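PDB 6NDS: 3-hydroxy-3-methylglutaryl-CoA lyase from Acinetobacter baumannii, which belongs to the HMGL-like family of TIM-barrel enzymes and holds a zinc ion and coenzyme A in this structure. Local coordinates for residues K38-I43 against T76-H81; S47-S52 against L278-Q283; A113-N118 against R123-Q128. All coordinates share one frame; numbering follows the deposited sequence. Where two conformers were deposited one is given.

Contact 1 (K38-I43 against T76-H81); sequences KKIDLI and TGITRH. With EDO (1,2-ethanediol), chain G.
Ile78, the first residue beyond helix 71-77, packs against the Ile40 and Ile43 side of helix 36-46. At its CB the side chain forks. With chi1 at 54° the longer branch is wedged between the backbone N and the carbonyl carbon, leaving CG2 as the branch that faces both isoleucines. Ile78 CG2 lies 3.7 Å from Ile43 CG2 and 3.9 Å from Ile43 CB. The same methyl comes within 4.1 Å of Ile40 CG2, so it is shared by two residues almost one helical turn apart. Along the other branch, Ile78 CD1 at the tip still reaches Ile43 CG2, at 4.1 Å. Helices 36-46 and 71-77 are successive outer helices of the TIM barrel, separated in sequence by strand 53-58. Here the second has just ended, and its last turn offers bare backbone: Ile40 CD1 sits 3.9 Å from Gly77 CA. Ile40 CG2 lies over the same glycine, 3.8 Å from Gly77 O. Val74 of helix 71-77 also touches Ile43, and Asn44 OD1 accepts from Thr79 N. A 1,2-ethanediol, probably from the crystallisation liquor, donates through its O1 to Thr76 O at 2.9 Å.

Contact 2 (S47-S52 against L278-Q283); sequences STMGFS and LDALIQ
In the turn between helix 36-46 and strand 53-58, one of the helix-to-strand connections at the N-terminal ends of the strands of a TIM barrel, Met49 and Phe51 pack against Ala280 and Leu281 at the start of helix 278-285. Met49 contributes the largest share of the contact. Its side chain sets off toward the helix, and the bend at chi2 (-69°) lays the thioether along the helix backbone, where each atom meets something different. Met49 CG is 3.9 Å from Leu281 CD1. One atom further on, SD rests 3.7 Å from Ala280 CB, in van der Waals contact with the small methyl. The same sulfur, Met49 SD, lies 3.6 Å from the backbone nitrogen Leu281 N. The terminal CE passes on to the backbone and stops 3.6 Å from Ala280 O.

Leu281 supplies the second half of the interface. Its CG is anti to the backbone N (chi1 -169°), which swings the isobutyl group from the helix toward the turn. CD1 touches both loop side chains, Met49 CG and Phe51 CZ, the latter at 3.9 Å. It meets the phenyl ring at its edge, near the ring plane, and the side chains of Leu281 and Phe51 cross at about a right angle. Gly50, with positive phi, turns the chain between Met49 and Phe51.

Polar ties flank this apolar patch: Met49 bonds to Asp277 through the backbone, and Gly50 O accepts from Thr275 OG1. Beyond the two segments, Phe51 lies against Val18 and Glu20 of strand 17-20, while Thr260 of helix 260-270 touches both Phe51 and Leu281.

Contact 3 (A113-N118 against R123-Q128); sequences ASQTHN and RMTKAQ. With COA (coenzyme A), chain B.
Gln115 and Asn118 on helix 115-122 grip the start of helix 126-140 across the short link between two consecutive helices that follow strand 106-112 of the TIM barrel. Side-chain-to-backbone hydrogen bonds dominate. Lys126 N donates to Gln115 OE1 at 2.7 Å, in the amide plane and on a lone pair; the bend at chi2 (81°) brings the amide back alongside Thr125. Asn118 ND2 reaches Met124 O at 2.9 Å from above the carbonyl plane, and also bonds Ser129 OG, while its OD1 accepts from Ser112 N; the amide is thereby fixed from both ends. Lys126 NZ donates in the other direction, to Ala113 O at 2.8 Å, and forms a salt bridge with Glu166. Helix capping comes next: Thr125 and Gln128 make a capping box, with Gln128 N bonded to Thr125 OG1 and Thr125 N to Gln128 OE1. In ligand binding, Arg123 turns the NE edge of its guanidinium to phosphate oxygen O4A of coenzyme A, with a weak second bond from NH2; the very short NE distance is doubtful. One water bridges the segments, accepting from Gln115 NE2 and from Ala127 N, each at 3.0 Å.

Contacts 1 and 2 are apolar and lie side by side on the barrel, their centres about 15 Å apart; their segments alternate along the chain, and helix 36-46 with the turn that follows it feeds both. They meet directly where the ring of His81 packs on the backbone of Ser47. Contact 2 is the more buried, whereas contact 1 is partly exposed and borders bound 1,2-ethanediol. Contact 3, like contact 1 only partly buried, lies on the opposite side of the chain's centre from contact 2, about 36 Å away between centres. It closes a much shorter loop, and its chemistry is polar: amides, a lysine, a water and the coenzyme A phosphate replace the apolar packing of the other two.

Contact 1 (K38-I43 against T76-H81)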
loop_
_atom_site.group_PDB
_atom_site.type_symbol
_atom_site.label_atom_id
_atom_site.label_comp_id
_atom_site.label_asym_id
_atom_site.label_seq_id
_atom_site.Cartn_x
_atom_site.Cartn_y
_atom_site.Cartn_z
ATOM N N LYS A 38 10.037 -19.142 21.644
ATOM C CA LYS A 38 9.760 -18.852 20.243
ATOM C C LYS A 38 9.920 -17.370 19.934
ATOM O O LYS A 38 10.267 -17.022 18.799
ATOM C CB LYS A 38 8.365 -19.357 19.864
ATOM C CG LYS A 38 8.261 -20.872 19.952
ATOM C CD LYS A 38 6.919 -21.417 19.475
ATOM C CE LYS A 38 6.788 -22.888 19.825
ATOM N NZ LYS A 38 5.620 -23.517 19.154
ATOM N N LYS A 39 9.679 -16.491 20.918
ATOM C CA LYS A 39 10.059 -15.088 20.762
ATOM C C LYS A 39 11.567 -14.976 20.578
ATOM O O LYS A 39 12.048 -14.240 19.705
ATOM C CB LYS A 39 9.625 -14.262 21.981
ATOM C CG LYS A 39 8.112 -14.018 22.140
ATOM C CD LYS A 39 7.897 -12.902 23.170
ATOM C CE LYS A 39 6.427 -12.644 23.471
ATOM N NZ LYS A 39 5.876 -13.655 24.427
ATOM N N ILE A 40 12.321 -15.712 21.393
ATOM C CA ILE A 40 13.778 -15.710 21.301
ATOM C C ILE A 40 14.222 -16.222 19.938
ATOM O O ILE A 40 15.083 -15.621 19.281
ATOM C CB ILE A 40 14.384 -16.539 22.451
ATOM C CG1 ILE A 40 14.225 -15.784 23.777
ATOM C CG2 ILE A 40 15.835 -16.844 22.177
ATOM C CD1 ILE A 40 14.408 -16.637 24.989
ATOM N N ASP A 41 13.599 -17.305 19.463
ATOM C CA ASP A 41 13.947 -17.861 18.152
ATOM C C ASP A 41 13.691 -16.858 17.037
ATOM O O ASP A 41 14.486 -16.740 16.096
ATOM C CB ASP A 41 13.138 -19.136 17.887
ATOM C CG ASP A 41 13.690 -20.348 18.606
ATOM O OD1 ASP A 41 14.784 -20.261 19.200
ATOM O OD2 ASP A 41 13.021 -21.403 18.570
ATOM N N LEU A 42 12.553 -16.159 17.105
ATOM C CA LEU A 42 12.205 -15.176 16.082
ATOM C C LEU A 42 13.238 -14.059 16.031
ATOM O O LEU A 42 13.721 -13.691 14.951
ATOM C CB LEU A 42 10.814 -14.606 16.359
ATOM C CG LEU A 42 10.402 -13.428 15.465
ATOM C CD1 LEU A 42 10.258 -13.866 14.018
ATOM C CD2 LEU A 42 9.112 -12.789 15.993
ATOM N N ILE A 43 13.618 -13.534 17.197
ATOM C CA ILE A 43 14.628 -12.479 17.233
ATOM C C ILE A 43 15.970 -13.005 16.736
ATOM O O ILE A 43 16.668 -12.319 15.981
ATOM C CB ILE A 43 14.717 -11.887 18.650
ATOM C CG1 ILE A 43 13.390 -11.195 18.998
ATOM C CG2 ILE A 43 15.910 -10.922 18.767
ATOM C CD1 ILE A 43 13.174 -11.011 20.491
ATOM N N THR A 76 17.314 -11.684 28.031
ATOM C CA THR A 76 18.318 -12.571 28.614
ATOM C C THR A 76 18.733 -13.658 27.633
ATOM O O THR A 76 19.913 -14.029 27.563
ATOM C CB THR A 76 17.752 -13.213 29.890
ATOM O OG1 THR A 76 17.625 -12.224 30.903
ATOM C CG2 THR A 76 18.649 -14.363 30.396
ATOM N N GLY A 77 17.770 -14.173 26.870
ATOM C CA GLY A 77 17.931 -15.401 26.126
ATOM C C GLY A 77 18.418 -15.264 24.700
ATOM O O GLY A 77 18.961 -16.230 24.156
ATOM N N ILE A 78 18.250 -14.089 24.082
ATOM C CA ILE A 78 18.602 -13.941 22.674
ATOM C C ILE A 78 20.118 -13.962 22.496
ATOM O O ILE A 78 20.893 -13.645 23.410
ATOM C CB ILE A 78 18.002 -12.648 22.083
ATOM C CG1 ILE A 78 18.406 -11.423 22.914
ATOM C CG2 ILE A 78 16.475 -12.773 21.968
ATOM C CD1 ILE A 78 18.026 -10.085 22.233
ATOM N N THR A 79 20.543 -14.365 21.304
ATOM C CA THR A 79 21.941 -14.268 20.908
ATOM C C THR A 79 22.238 -12.833 20.491
ATOM O O THR A 79 21.605 -12.311 19.568
ATOM C CB THR A 79 22.212 -15.225 19.751
ATOM O OG1 THR A 79 21.892 -16.556 20.158
ATOM C CG2 THR A 79 23.688 -15.149 19.317
ATOM N N ARG A 80 23.191 -12.188 21.161
ATOM C CA ARG A 80 23.512 -10.788 20.883
ATOM C C ARG A 80 24.523 -10.723 19.742
ATOM O O ARG A 80 25.667 -11.160 19.899
ATOM C CB ARG A 80 24.079 -10.101 22.125
ATOM C CG ARG A 80 23.178 -10.133 23.361
ATOM C CD ARG A 80 21.898 -9.384 23.119
ATOM N NE ARG A 80 21.098 -9.295 24.339
ATOM C CZ ARG A 80 20.986 -8.203 25.094
ATOM N NH1 ARG A 80 21.630 -7.089 24.769
ATOM N NH2 ARG A 80 20.226 -8.226 26.180
ATOM N N HIS A 81 24.110 -10.184 18.601
ATOM C CA HIS A 81 25.054 -9.862 17.537
ATOM C C HIS A 81 25.715 -8.532 17.862
ATOM O O HIS A 81 25.027 -7.574 18.221
ATOM C CB HIS A 81 24.337 -9.790 16.191
ATOM C CG HIS A 81 23.855 -11.117 15.695
ATOM N ND1 HIS A 81 24.124 -11.578 14.423
ATOM C CD2 HIS A 81 23.128 -12.087 16.303
ATOM C CE1 HIS A 81 23.577 -12.772 14.267
ATOM N NE2 HIS A 81 22.973 -13.104 15.396
HETATM C C1 EDO G . 22.219 -16.765 26.006
HETATM O O1 EDO G . 22.211 -15.459 26.593
HETATM C C2 EDO G . 22.376 -16.621 24.500
HETATM O O2 EDO G . 23.483 -15.757 24.222
#

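Contact 2 (S47-S52 against L278-Q283)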
loop_
_atom_site.group_PDB
_atom_site.type_symbol
_atom_site.label_atom_id
_atom_site.label_comp_id
_atom_site.label_asym_id
_atom_site.label_seq_id
_atom_site.Cartn_x
_atom_site.Cartn_y
_atom_site.Cartn_z
ATOM N N SER A 47 17.916 -11.396 13.670
ATOM C CA SER A 47 19.301 -10.956 13.824
ATOM C C SER A 47 20.205 -11.412 12.693
ATOM O O SER A 47 21.321 -10.895 12.586
ATOM C CB SER A 47 19.910 -11.460 15.144
ATOM O OG SER A 47 19.384 -10.748 16.258
ATOM N N THR A 48 19.781 -12.368 11.868
ATOM C CA THR A 48 20.610 -12.801 10.752
ATOM C C THR A 48 20.281 -12.076 9.451
ATOM O O THR A 48 20.929 -12.357 8.433
ATOM C CB THR A 48 20.483 -14.314 10.524
ATOM O OG1 THR A 48 19.180 -14.628 10.001
ATOM C CG2 THR A 48 20.717 -15.093 11.819
ATOM N N MET A 49 19.323 -11.146 9.467
ATOM C CA MET A 49 18.744 -10.586 8.247
ATOM C C MET A 49 19.376 -9.275 7.806
ATOM O O MET A 49 19.108 -8.833 6.680
ATOM C CB MET A 49 17.228 -10.369 8.417
ATOM C CG MET A 49 16.465 -11.655 8.637
ATOM S SD MET A 49 16.436 -12.693 7.180
ATOM C CE MET A 49 16.101 -14.281 7.975
ATOM N N GLY A 50 20.179 -8.635 8.663
ATOM C CA GLY A 50 20.908 -7.432 8.295
ATOM C C GLY A 50 20.501 -6.169 9.027
ATOM O O GLY A 50 21.084 -5.113 8.756
ATOM N N PHE A 51 19.534 -6.236 9.949
ATOM C CA PHE A 51 19.069 -5.043 10.661
ATOM C C PHE A 51 20.135 -4.464 11.580
ATOM O O PHE A 51 20.855 -5.197 12.262
ATOM C CB PHE A 51 17.853 -5.380 11.521
ATOM C CG PHE A 51 16.722 -5.986 10.743
ATOM C CD1 PHE A 51 15.979 -5.214 9.864
ATOM C CD2 PHE A 51 16.410 -7.338 10.886
ATOM C CE1 PHE A 51 14.936 -5.782 9.134
ATOM C CE2 PHE A 51 15.371 -7.918 10.178
ATOM C CZ PHE A 51 14.625 -7.135 9.284
ATOM N N SER A 52 20.194 -3.126 11.632
ATOM C CA SER A 52 21.043 -2.418 12.582
ATOM C C SER A 52 20.390 -2.264 13.949
ATOM O O SER A 52 21.103 -2.090 14.948
ATOM C CB SER A 52 21.398 -1.031 12.035
ATOM O OG SER A 52 20.226 -0.261 11.811
ATOM N N LEU A 278 16.677 -9.769 1.299
ATOM C CA LEU A 278 15.241 -9.830 1.021
ATOM C C LEU A 278 14.762 -11.268 0.854
ATOM O O LEU A 278 13.710 -11.650 1.388
ATOM C CB LEU A 278 14.923 -9.009 -0.226
ATOM C CG LEU A 278 13.459 -9.052 -0.689
ATOM C CD1 LEU A 278 12.501 -8.569 0.414
ATOM C CD2 LEU A 278 13.279 -8.227 -1.967
ATOM N N ASP A 279 15.496 -12.071 0.083
ATOM C CA ASP A 279 15.089 -13.463 -0.118
ATOM C C ASP A 279 14.932 -14.186 1.213
ATOM O O ASP A 279 13.943 -14.894 1.437
ATOM C CB ASP A 279 16.104 -14.196 -0.985
ATOM C CG ASP A 279 16.015 -13.821 -2.436
ATOM O OD1 ASP A 279 14.887 -13.630 -2.935
ATOM O OD2 ASP A 279 17.080 -13.739 -3.084
ATOM N N ALA A 280 15.910 -14.025 2.109
ATOM C CA ALA A 280 15.839 -14.712 3.392
ATOM C C ALA A 280 14.716 -14.165 4.251
ATOM O O ALA A 280 14.089 -14.916 5.011
ATOM C CB ALA A 280 17.170 -14.591 4.134
ATOM N N LEU A 281 14.447 -12.866 4.142
ATOM C CA LEU A 281 13.400 -12.258 4.952
ATOM C C LEU A 281 12.018 -12.738 4.517
ATOM O O LEU A 281 11.149 -13.002 5.359
ATOM C CB LEU A 281 13.498 -10.739 4.851
ATOM C CG LEU A 281 12.624 -9.978 5.849
ATOM C CD1 LEU A 281 13.187 -10.126 7.266
ATOM C CD2 LEU A 281 12.540 -8.516 5.411
ATOM N N ILE A 282 11.796 -12.860 3.205
ATOM C CA ILE A 282 10.533 -13.409 2.717
ATOM C C ILE A 282 10.339 -14.827 3.233
ATOM O O ILE A 282 9.236 -15.207 3.660
ATOM C CB ILE A 282 10.480 -13.349 1.180
ATOM C CG1 ILE A 282 10.357 -11.896 0.699
ATOM C CG2 ILE A 282 9.317 -14.213 0.639
ATOM C CD1 ILE A 282 10.618 -11.726 -0.800
ATOM N N GLN A 283 11.399 -15.641 3.192
ATOM C CA GLN A 283 11.279 -17.012 3.674
ATOM C C GLN A 283 10.913 -17.031 5.154
ATOM O O GLN A 283 10.061 -17.819 5.583
ATOM C CB GLN A 283 12.581 -17.780 3.426
ATOM C CG GLN A 283 12.497 -19.247 3.821
ATOM C CD GLN A 283 13.840 -19.946 3.774
ATOM O OE1 GLN A 283 14.882 -19.329 3.998
ATOM N NE2 GLN A 283 13.821 -21.242 3.492
#

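Contact 3 (A113-N118 against R123-Q128)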
loop_
_atom_site.group_PDB
_atom_site.type_symbol
_atom_site.label_atom_id
_atom_site.label_comp_id
_atom_site.label_asym_id
_atom_site.label_seq_id
_atom_site.Cartn_x
_atom_site.Cartn_y
_atom_site.Cartn_z
ATOM N N ALA A 113 1.700 12.664 21.416
ATOM C CA ALA A 113 1.410 14.090 21.285
ATOM C C ALA A 113 -0.024 14.411 21.681
ATOM O O ALA A 113 -0.328 15.561 22.014
ATOM C CB ALA A 113 1.659 14.556 19.845
ATOM N N SER A 114 -0.908 13.424 21.615
ATOM C CA SER A 114 -2.292 13.574 22.035
ATOM C C SER A 114 -2.391 13.316 23.532
ATOM O O SER A 114 -2.022 12.230 23.994
ATOM C CB SER A 114 -3.175 12.587 21.277
ATOM O OG SER A 114 -4.398 12.378 21.967
ATOM N N GLN A 115 -2.874 14.309 24.285
ATOM C CA GLN A 115 -3.087 14.090 25.714
ATOM C C GLN A 115 -4.047 12.931 25.951
ATOM O O GLN A 115 -3.836 12.120 26.860
ATOM C CB GLN A 115 -3.622 15.356 26.375
ATOM C CG GLN A 115 -3.632 15.272 27.892
ATOM C CD GLN A 115 -2.272 15.551 28.496
ATOM O OE1 GLN A 115 -1.360 14.732 28.409
ATOM N NE2 GLN A 115 -2.130 16.719 29.112
ATOM N N THR A 116 -5.117 12.844 25.151
ATOM C CA THR A 116 -6.093 11.772 25.346
ATOM C C THR A 116 -5.460 10.408 25.120
ATOM O O THR A 116 -5.677 9.469 25.896
ATOM C CB THR A 116 -7.284 11.950 24.403
ATOM O OG1 THR A 116 -7.912 13.213 24.640
ATOM C CG2 THR A 116 -8.289 10.828 24.620
ATOM N N HIS A 117 -4.676 10.271 24.047
ATOM C CA HIS A 117 -4.026 8.995 23.787
ATOM C C HIS A 117 -2.970 8.674 24.842
ATOM O O HIS A 117 -2.809 7.511 25.224
ATOM C CB HIS A 117 -3.411 8.997 22.386
ATOM C CG HIS A 117 -2.905 7.661 21.952
ATOM N ND1 HIS A 117 -1.586 7.286 22.090
ATOM C CD2 HIS A 117 -3.540 6.609 21.383
ATOM C CE1 HIS A 117 -1.432 6.057 21.630
ATOM N NE2 HIS A 117 -2.600 5.626 21.190
ATOM N N ASN A 118 -2.226 9.680 25.315
ATOM C CA ASN A 118 -1.241 9.404 26.357
ATOM C C ASN A 118 -1.915 8.910 27.631
ATOM O O ASN A 118 -1.412 7.995 28.295
ATOM C CB ASN A 118 -0.397 10.646 26.650
ATOM C CG ASN A 118 1.004 10.286 27.123
ATOM O OD1 ASN A 118 1.797 9.714 26.367
ATOM N ND2 ASN A 118 1.308 10.595 28.377
ATOM N N ARG A 123 -1.660 6.081 31.007
ATOM C CA ARG A 123 -2.356 6.437 32.240
ATOM C C ARG A 123 -1.674 7.602 32.947
ATOM O O ARG A 123 -1.622 7.669 34.178
ATOM C CB ARG A 123 -2.501 5.217 33.150
ATOM C CG ARG A 123 -3.439 4.164 32.543
ATOM C CD ARG A 123 -3.321 2.828 33.230
ATOM N NE ARG A 123 -3.391 2.972 34.678
ATOM C CZ ARG A 123 -4.512 2.902 35.383
ATOM N NH1 ARG A 123 -5.669 2.682 34.772
ATOM N NH2 ARG A 123 -4.476 3.050 36.701
ATOM N N MET A 124 -1.157 8.541 32.156
ATOM C CA MET A 124 -0.637 9.779 32.719
ATOM C C MET A 124 -0.600 10.846 31.637
ATOM O O MET A 124 -0.675 10.557 30.438
ATOM C CB MET A 124 0.752 9.587 33.340
ATOM C CG MET A 124 1.774 8.968 32.428
ATOM S SD MET A 124 3.347 8.614 33.262
ATOM C CE MET A 124 3.892 7.213 32.299
ATOM N N THR A 125 -0.502 12.094 32.086
ATOM C CA THR A 125 -0.405 13.208 31.164
ATOM C C THR A 125 0.968 13.223 30.506
ATOM O O THR A 125 1.906 12.539 30.936
ATOM C CB THR A 125 -0.622 14.534 31.889
ATOM O OG1 THR A 125 0.406 14.703 32.875
ATOM C CG2 THR A 125 -1.978 14.568 32.586
ATOM N N LYS A 126 1.081 14.032 29.450
ATOM C CA LYS A 126 2.381 14.234 28.821
ATOM C C LYS A 126 3.387 14.819 29.807
ATOM O O LYS A 126 4.562 14.432 29.803
ATOM C CB LYS A 126 2.234 15.138 27.600
ATOM C CG LYS A 126 1.507 14.481 26.448
ATOM C CD LYS A 126 1.419 15.426 25.254
ATOM C CE LYS A 126 0.287 16.403 25.381
ATOM N NZ LYS A 126 0.202 17.230 24.149
ATOM N N ALA A 127 2.945 15.753 30.657
ATOM C CA ALA A 127 3.852 16.331 31.642
ATOM C C ALA A 127 4.363 15.266 32.601
ATOM O O ALA A 127 5.543 15.270 32.977
ATOM C CB ALA A 127 3.161 17.453 32.424
ATOM N N GLN A 128 3.487 14.345 33.010
ATOM C CA GLN A 128 3.917 13.257 33.885
ATOM C C GLN A 128 4.870 12.318 33.165
ATOM O O GLN A 128 5.829 11.827 33.767
ATOM C CB GLN A 128 2.711 12.489 34.417
ATOM C CG GLN A 128 1.873 13.297 35.394
ATOM C CD GLN A 128 0.573 12.616 35.774
ATOM O OE1 GLN A 128 -0.207 12.213 34.913
ATOM N NE2 GLN A 128 0.330 12.492 37.074
HETATM N N1A COA B . 6.736 -2.419 34.085
HETATM C C2A COA B . 6.149 -3.272 34.936
HETATM N N3A COA B . 5.398 -3.016 36.006
HETATM C C4A COA B . 5.254 -1.691 36.175
HETATM C C5A COA B . 5.782 -0.692 35.386
HETATM C C6A COA B . 6.563 -1.087 34.282
HETATM N N6A COA B . 7.140 -0.230 33.446
HETATM N N7A COA B . 5.419 0.554 35.879
HETATM C C8A COA B . 4.687 0.291 36.938
HETATM N N9A COA B . 4.552 -1.057 37.167
HETATM C C1B COA B . 3.836 -1.714 38.264
HETATM C C2B COA B . 4.299 -1.294 39.658
HETATM O O2B COA B . 5.485 -1.917 40.102
HETATM C C3B COA B . 3.055 -1.656 40.464
HETATM O O3B COA B . 2.921 -3.069 40.570
HETATM P P3B COA B . 1.934 -3.455 41.794
HETATM O O7A COA B . 0.505 -3.381 41.285
HETATM O O8A COA B . 2.204 -2.431 42.880
HETATM O O9A COA B . 2.320 -4.857 42.225
HETATM C C4B COA B . 2.006 -1.048 39.549
HETATM O O4B COA B . 2.465 -1.385 38.210
HETATM C C5B COA B . 1.970 0.453 39.671
HETATM O O5B COA B . 0.942 0.976 38.818
HETATM P P1A COA B . 1.051 2.521 38.426
HETATM O O1A COA B . 2.444 3.010 38.641
HETATM O O2A COA B . -0.101 3.273 39.010
HETATM O O3A COA B . 0.839 2.365 36.848
HETATM P P2A COA B . -0.450 2.012 35.974
HETATM O O4A COA B . -1.339 3.211 35.936
HETATM O O5A COA B . -1.023 0.701 36.401
HETATM O O6A COA B . 0.250 1.791 34.547
HETATM C CBP COA B . 1.960 2.196 32.930
HETATM C CCP COA B . 1.071 2.845 33.985
HETATM C CDP COA B . 2.730 3.270 32.154
HETATM C CEP COA B . 2.962 1.266 33.624
HETATM C CAP COA B . 1.053 1.398 31.990
HETATM O OAP COA B . 0.004 2.240 31.536
HETATM C C9P COA B . 1.782 0.829 30.784
HETATM O O9P COA B . 2.568 -0.105 30.913
HETATM N N8P COA B . 1.508 1.385 29.614
HETATM C C7P COA B . 2.212 1.039 28.386
HETATM C C6P COA B . 1.310 0.309 27.424
HETATM C C5P COA B . 1.979 0.086 26.085
HETATM O O5P COA B . 3.106 -0.401 26.017
HETATM N N4P COA B . 1.276 0.434 25.000
HETATM C C3P COA B . 1.681 0.135 23.633
HETATM C C2P COA B . 3.021 0.736 23.285
HETATM S S1P COA B . 3.075 2.514 23.623
HETATM O O HOH W 1 0.577 17.510 30.127
#